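Local coordinates for protein putative isochorismatase (Burkholderia xenovorans, PDB 3OQP) that probably acts as a hydrolase of the isochorismatase and nicotinamidase-related family, although its natural substrate is not established, at residues Ala8-Asp13 with Leu112-Tyr117; Asp13-Tyr18 with Asn70-His75. All blocks are in the same frame, centred on the assembly; numbering follows the deposited sequence. Where two conformers were deposited one is given.

Contact 1. Residues Ala8-Asp13 with Leu112-Tyr117; sequences ALIVID and LTVTGY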
loop_
_atom_site.group_PDB
_atom_site.type_symbol
_atom_site.label_atom_id
_atom_site.label_comp_id
_atom_site.label_asym_id
_atom_site.label_seq_id
_atom_site.Cartn_x
_atom_site.Cartn_y
_atom_site.Cartn_z
ATOM N N ALA A 8 14.368 14.796 2.028
ATOM C CA ALA A 8 14.721 14.251 3.335
ATOM C C ALA A 8 14.871 12.733 3.085
ATOM O O ALA A 8 14.018 12.133 2.468
ATOM C CB ALA A 8 13.675 14.552 4.467
ATOM N N LEU A 9 15.890 12.141 3.667
ATOM C CA LEU A 9 16.038 10.697 3.660
ATOM C C LEU A 9 15.437 10.128 4.965
ATOM O O LEU A 9 15.882 10.475 6.061
ATOM C CB LEU A 9 17.534 10.345 3.601
ATOM C CG LEU A 9 17.840 8.857 3.603
ATOM C CD1 LEU A 9 17.386 8.226 2.291
ATOM C CD2 LEU A 9 19.356 8.624 3.887
ATOM N N ILE A 10 14.445 9.242 4.829
ATOM C CA ILE A 10 13.876 8.586 6.032
ATOM C C ILE A 10 14.307 7.128 6.024
ATOM O O ILE A 10 14.292 6.481 4.947
ATOM C CB ILE A 10 12.351 8.751 6.031
ATOM C CG1 ILE A 10 11.777 8.340 7.391
ATOM C CG2 ILE A 10 11.655 8.032 4.885
ATOM C CD1 ILE A 10 10.338 8.805 7.608
ATOM N N VAL A 11 14.837 6.680 7.134
ATOM C CA VAL A 11 15.417 5.373 7.315
ATOM C C VAL A 11 14.507 4.614 8.229
ATOM O O VAL A 11 14.493 4.866 9.468
ATOM C CB VAL A 11 16.835 5.519 7.927
ATOM C CG1 VAL A 11 17.487 4.173 8.037
ATOM C CG2 VAL A 11 17.681 6.426 6.990
ATOM N N ILE A 12 13.634 3.751 7.721
ATOM C CA ILE A 12 12.501 3.190 8.449
ATOM C C ILE A 12 12.852 1.852 9.056
ATOM O O ILE A 12 13.173 0.865 8.361
ATOM C CB ILE A 12 11.265 3.037 7.524
ATOM C CG1 ILE A 12 10.855 4.422 6.984
ATOM C CG2 ILE A 12 10.125 2.426 8.317
ATOM C CD1 ILE A 12 9.656 4.424 6.056
ATOM N N ASP A 13 12.790 1.807 10.379
ATOM C CA ASP A 13 12.819 0.562 11.157
ATOM C C ASP A 13 13.994 -0.349 10.818
ATOM O O ASP A 13 13.836 -1.578 10.717
ATOM C CB ASP A 13 11.510 -0.196 11.054
ATOM C CG ASP A 13 10.301 0.607 11.533
ATOM O OD1 ASP A 13 10.443 1.740 12.035
ATOM O OD2 ASP A 13 9.150 0.076 11.390
ATOM N N LEU A 112 10.288 12.998 -0.249
ATOM C CA LEU A 112 10.670 12.115 0.839
ATOM C C LEU A 112 11.294 10.886 0.223
ATOM O O LEU A 112 10.637 10.211 -0.584
ATOM C CB LEU A 112 9.446 11.714 1.654
ATOM C CG LEU A 112 9.686 10.831 2.859
ATOM C CD1 LEU A 112 10.496 11.554 3.988
ATOM C CD2 LEU A 112 8.342 10.295 3.392
ATOM N N THR A 113 12.564 10.629 0.536
ATOM C CA THR A 113 13.288 9.475 -0.020
ATOM C C THR A 113 13.262 8.354 1.045
ATOM O O THR A 113 13.766 8.491 2.171
ATOM C CB THR A 113 14.739 9.823 -0.314
ATOM O OG1 THR A 113 14.786 10.990 -1.159
ATOM C CG2 THR A 113 15.471 8.661 -1.062
ATOM N N VAL A 114 12.655 7.214 0.690
ATOM C CA VAL A 114 12.369 6.129 1.623
ATOM C C VAL A 114 13.384 4.996 1.462
ATOM O O VAL A 114 13.645 4.471 0.353
ATOM C CB VAL A 114 10.963 5.595 1.381
ATOM C CG1 VAL A 114 10.660 4.345 2.229
ATOM C CG2 VAL A 114 9.963 6.704 1.692
ATOM N N THR A 115 13.933 4.593 2.606
ATOM C CA THR A 115 14.764 3.421 2.773
ATOM C C THR A 115 14.288 2.699 4.064
ATOM O O THR A 115 13.554 3.271 4.906
ATOM C CB THR A 115 16.265 3.793 2.917
ATOM O OG1 THR A 115 16.457 4.550 4.130
ATOM C CG2 THR A 115 16.762 4.518 1.673
ATOM N N GLY A 116 14.741 1.491 4.206
ATOM C CA GLY A 116 14.442 0.683 5.354
ATOM C C GLY A 116 13.335 -0.326 5.065
ATOM O O GLY A 116 13.047 -0.649 3.918
ATOM N N TYR A 117 12.798 -0.872 6.140
ATOM C CA TYR A 117 11.989 -2.072 6.104
ATOM C C TYR A 117 10.654 -1.903 6.811
ATOM O O TYR A 117 10.543 -1.152 7.775
ATOM C CB TYR A 117 12.739 -3.213 6.829
ATOM C CG TYR A 117 14.186 -3.409 6.386
ATOM C CD1 TYR A 117 14.523 -3.689 5.076
ATOM C CD2 TYR A 117 15.218 -3.223 7.288
ATOM C CE1 TYR A 117 15.880 -3.827 4.705
ATOM C CE2 TYR A 117 16.557 -3.403 6.946
ATOM C CZ TYR A 117 16.891 -3.695 5.634
ATOM O OH TYR A 117 18.246 -3.791 5.317
#
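Leu112 meets Ala8 and Ile10 where strands 8-12 and 112-115 run parallel as central neighbours in the sheet of an isochorismatase alpha/beta domain. The CD1 methyl of Leu112 reaches forward of its register partner Ala8 to Ile10 CG2 at 3.8 Å, and helix 100-105 covers this face through Leu104 and Leu100. Thr113 bonds through its backbone: its N-H bonds Ala8 O, while its carbonyl takes the amide of Ile10, both nearly straight. Its CG2 rests on Leu9 CD1 and its hydroxyl turns elsewhere, to Glu138. Val114 returns to the face of Leu112, its CG2 touching Ile10 CG2 and its CG1 meeting Ile12 CD1 at 4.0 Å. Thr115 donates twice to one carbonyl. Its N lies 3.0 Å from Ile10 O nearly in line with the C=O; its OG1, set between backbone N and carbonyl carbon (chi1 65°), reaches the same Ile10 O at 3.0 Å with a tilt of 33° from the carbonyl plane. Thr115 CG2 touches Leu9 CD1, the side chains crossing at about a right angle. At Gly116 the chain turns a corner, and with no beta carbon in the way its CA comes within 3.3 Å of Ile12 O. That oxygen also accepts the N-H of Tyr117 at 2.8 Å, while Tyr117 OH bonds Ser33. Chemically, buried apolar contacts and backbone bonds fix the strand end from which Asp13 projects; its OD2 forms a salt bridge with Lys89, an arrangement consistent with the Asp-Lys-Cys catalytic triad of this family, whose cysteine would be Cys122, here oxidised to 3-sulfinoalanine.

Contact 2. Residues Asp13-Tyr18 with Asn70-His75; sequences DVQNEY and NGAELH
Asn16 has CG anti to its carbonyl carbon (chi1 -69°), which swings the amide across Asn70 and His75, and Gln15 takes the same first torsion, then runs extended beyond CG, so that NE2 reaches Ala72 O. Two loops dock here beside the parallel sheet of the isochorismatase-type alpha/beta fold: the turn leaving strand 7-12, with Val14 at the centre of an inverse gamma turn, meets the loop ahead of helix 76-79 through a single backbone bridge between Gln15 and Leu74. Val14 O receives the N-H of His75 at 2.8 Å, and on the other side of Gln15 the amide N of Asn16 points almost straight down the carbonyl of Glu73, at 2.9 Å from its O. One residue on, Glu17 N uses an in-plane lone pair of Gly71 O, 2.9 Å away, though its N-H is bent well off a straight line. Gly71 itself packs closely here, its CA 3.7 Å from Glu17 OE1, an oxygen whose hydrogen bond goes to Phe65 N. Gln15 NE2 donates to Ala72 O at 2.8 Å, tilted well out of the carbonyl plane, and also bonds Asn56 O, so this amide ties the loop to the end of strand 51-56. Asn70 O is held from both faces, by Asn16 ND2 at 3.1 Å and by Glu73 N within its own loop. The Asn16 amide lies nearly parallel to that of Asn70, 13° off, but stands 70° from the ring of His75. His75 is the N-cap of the following helix, its ND1 bonding Val77 N, which helps fix the ring against the Asn16 oxygen. The other N-H of Asn16 ND2 is engaged too: a water accepts from it at 3.0 Å and donates in turn to Leu74 O.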
loop_
_atom_site.group_PDB
_atom_site.type_symbol
_atom_site.label_atom_id
_atom_site.label_comp_id
_atom_site.label_asym_id
_atom_site.label_seq_id
_atom_site.Cartn_x
_atom_site.Cartn_y
_atom_site.Cartn_z
ATOM N N ASP A 13 12.790 1.807 10.379
ATOM C CA ASP A 13 12.819 0.562 11.157
ATOM C C ASP A 13 13.994 -0.349 10.818
ATOM O O ASP A 13 13.836 -1.578 10.717
ATOM C CB ASP A 13 11.510 -0.196 11.054
ATOM C CG ASP A 13 10.301 0.607 11.533
ATOM O OD1 ASP A 13 10.443 1.740 12.035
ATOM O OD2 ASP A 13 9.150 0.076 11.390
ATOM N N VAL A 14 15.197 0.220 10.756
ATOM C CA VAL A 14 16.391 -0.542 10.526
ATOM C C VAL A 14 16.916 -1.059 11.842
ATOM O O VAL A 14 17.853 -0.515 12.436
ATOM C CB VAL A 14 17.394 0.240 9.597
ATOM C CG1 VAL A 14 18.705 -0.600 9.394
ATOM C CG2 VAL A 14 16.783 0.643 8.229
ATOM N N GLN A 15 16.243 -2.128 12.255
ATOM C CA GLN A 15 16.358 -2.729 13.567
ATOM C C GLN A 15 16.784 -4.165 13.510
ATOM O O GLN A 15 16.648 -4.858 12.472
ATOM C CB GLN A 15 14.983 -2.598 14.222
ATOM C CG GLN A 15 14.635 -1.157 14.644
ATOM C CD GLN A 15 13.175 -0.935 14.976
ATOM O OE1 GLN A 15 12.379 -0.489 14.148
ATOM N NE2 GLN A 15 12.806 -1.245 16.210
ATOM N N ASN A 16 17.401 -4.648 14.600
ATOM C CA ASN A 16 18.006 -5.958 14.608
ATOM C C ASN A 16 17.056 -7.091 14.337
ATOM O O ASN A 16 17.499 -8.112 13.767
ATOM C CB ASN A 16 18.685 -6.218 15.958
ATOM C CG ASN A 16 19.898 -5.356 16.178
ATOM O OD1 ASN A 16 20.610 -5.047 15.217
ATOM N ND2 ASN A 16 20.154 -4.973 17.444
ATOM N N GLU A 17 15.764 -6.940 14.599
ATOM C CA GLU A 17 14.768 -7.956 14.387
ATOM C C GLU A 17 14.802 -8.455 12.955
ATOM O O GLU A 17 14.539 -9.633 12.682
ATOM C CB GLU A 17 13.343 -7.429 14.670
ATOM C CG GLU A 17 12.352 -8.475 14.951
ATOM C CD GLU A 17 12.605 -9.079 16.345
ATOM O OE1 GLU A 17 12.195 -8.443 17.378
ATOM O OE2 GLU A 17 13.212 -10.187 16.399
ATOM N N TYR A 18 15.051 -7.521 12.014
ATOM C CA TYR A 18 15.098 -7.792 10.606
ATOM C C TYR A 18 16.384 -8.482 10.113
ATOM O O TYR A 18 16.451 -8.977 8.963
ATOM C CB TYR A 18 14.914 -6.505 9.789
ATOM C CG TYR A 18 13.502 -5.967 9.837
ATOM C CD1 TYR A 18 12.447 -6.727 9.393
ATOM C CD2 TYR A 18 13.218 -4.684 10.360
ATOM C CE1 TYR A 18 11.131 -6.244 9.412
ATOM C CE2 TYR A 18 11.910 -4.171 10.286
ATOM C CZ TYR A 18 10.871 -4.978 9.890
ATOM O OH TYR A 18 9.589 -4.495 9.835
ATOM N N ASN A 70 16.826 -6.919 22.276
ATOM C CA ASN A 70 17.830 -6.721 21.220
ATOM C C ASN A 70 17.167 -6.477 19.875
ATOM O O ASN A 70 17.645 -5.648 19.094
ATOM C CB ASN A 70 18.790 -7.907 21.102
ATOM C CG ASN A 70 19.896 -7.631 20.121
ATOM O OD1 ASN A 70 19.870 -8.151 19.011
ATOM N ND2 ASN A 70 20.843 -6.779 20.494
ATOM N N GLY A 71 16.107 -7.220 19.597
ATOM C CA GLY A 71 15.501 -7.097 18.273
ATOM C C GLY A 71 14.948 -5.698 17.993
ATOM O O GLY A 71 14.897 -5.301 16.805
ATOM N N ALA A 72 14.506 -4.997 19.049
ATOM C CA ALA A 72 13.983 -3.654 18.822
ATOM C C ALA A 72 15.049 -2.591 18.654
ATOM O O ALA A 72 14.749 -1.465 18.235
ATOM C CB ALA A 72 13.078 -3.257 19.997
ATOM N N GLU A 73 16.284 -2.891 18.997
ATOM C CA GLU A 73 17.312 -1.895 18.876
ATOM C C GLU A 73 17.635 -1.636 17.399
ATOM O O GLU A 73 17.550 -2.510 16.527
ATOM C CB GLU A 73 18.563 -2.268 19.666
ATOM C CG GLU A 73 18.276 -2.323 21.187
ATOM C CD GLU A 73 17.872 -0.946 21.720
ATOM O OE1 GLU A 73 18.710 -0.042 21.677
ATOM O OE2 GLU A 73 16.719 -0.762 22.137
ATOM N N LEU A 74 18.012 -0.402 17.149
ATOM C CA LEU A 74 18.479 0.007 15.840
ATOM C C LEU A 74 19.769 -0.742 15.538
ATOM O O LEU A 74 20.614 -0.953 16.398
ATOM C CB LEU A 74 18.747 1.512 15.847
ATOM C CG LEU A 74 17.547 2.416 15.979
ATOM C CD1 LEU A 74 17.923 3.835 16.255
ATOM C CD2 LEU A 74 16.723 2.366 14.676
ATOM N N HIS A 75 19.879 -1.175 14.291
ATOM C CA HIS A 75 21.059 -1.892 13.814
ATOM C C HIS A 75 22.259 -0.967 13.875
ATOM O O HIS A 75 22.113 0.227 13.684
ATOM C CB HIS A 75 20.844 -2.374 12.414
ATOM C CG HIS A 75 21.918 -3.264 11.909
ATOM N ND1 HIS A 75 23.066 -2.776 11.322
ATOM C CD2 HIS A 75 22.031 -4.612 11.921
ATOM C CE1 HIS A 75 23.815 -3.801 10.936
ATOM N NE2 HIS A 75 23.236 -4.923 11.334
HETATM O O HOH W 1 22.249 -3.072 18.305
#

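Contacts 1 and 2 share Asp13, the residue at which strand 7-12 gives way to loop, and their centres lie about 15 Å apart. Both segments of contact 2 fall in the chain between the two strands of contact 1, the order being 8-13, 13-18, 70-75, 112-117. Contact 1 sits in the middle of the parallel sheet; contact 2 lies beyond the C-terminal ends of its strands, joining loops that follow strands 7-12 and 51-56. They also touch directly: Tyr117 packs on Tyr18, and Gly116 CA meets Val14 CG2. Asp13, probably catalytic as in relatives, sits where the strand pairing ends and the docked loop begins.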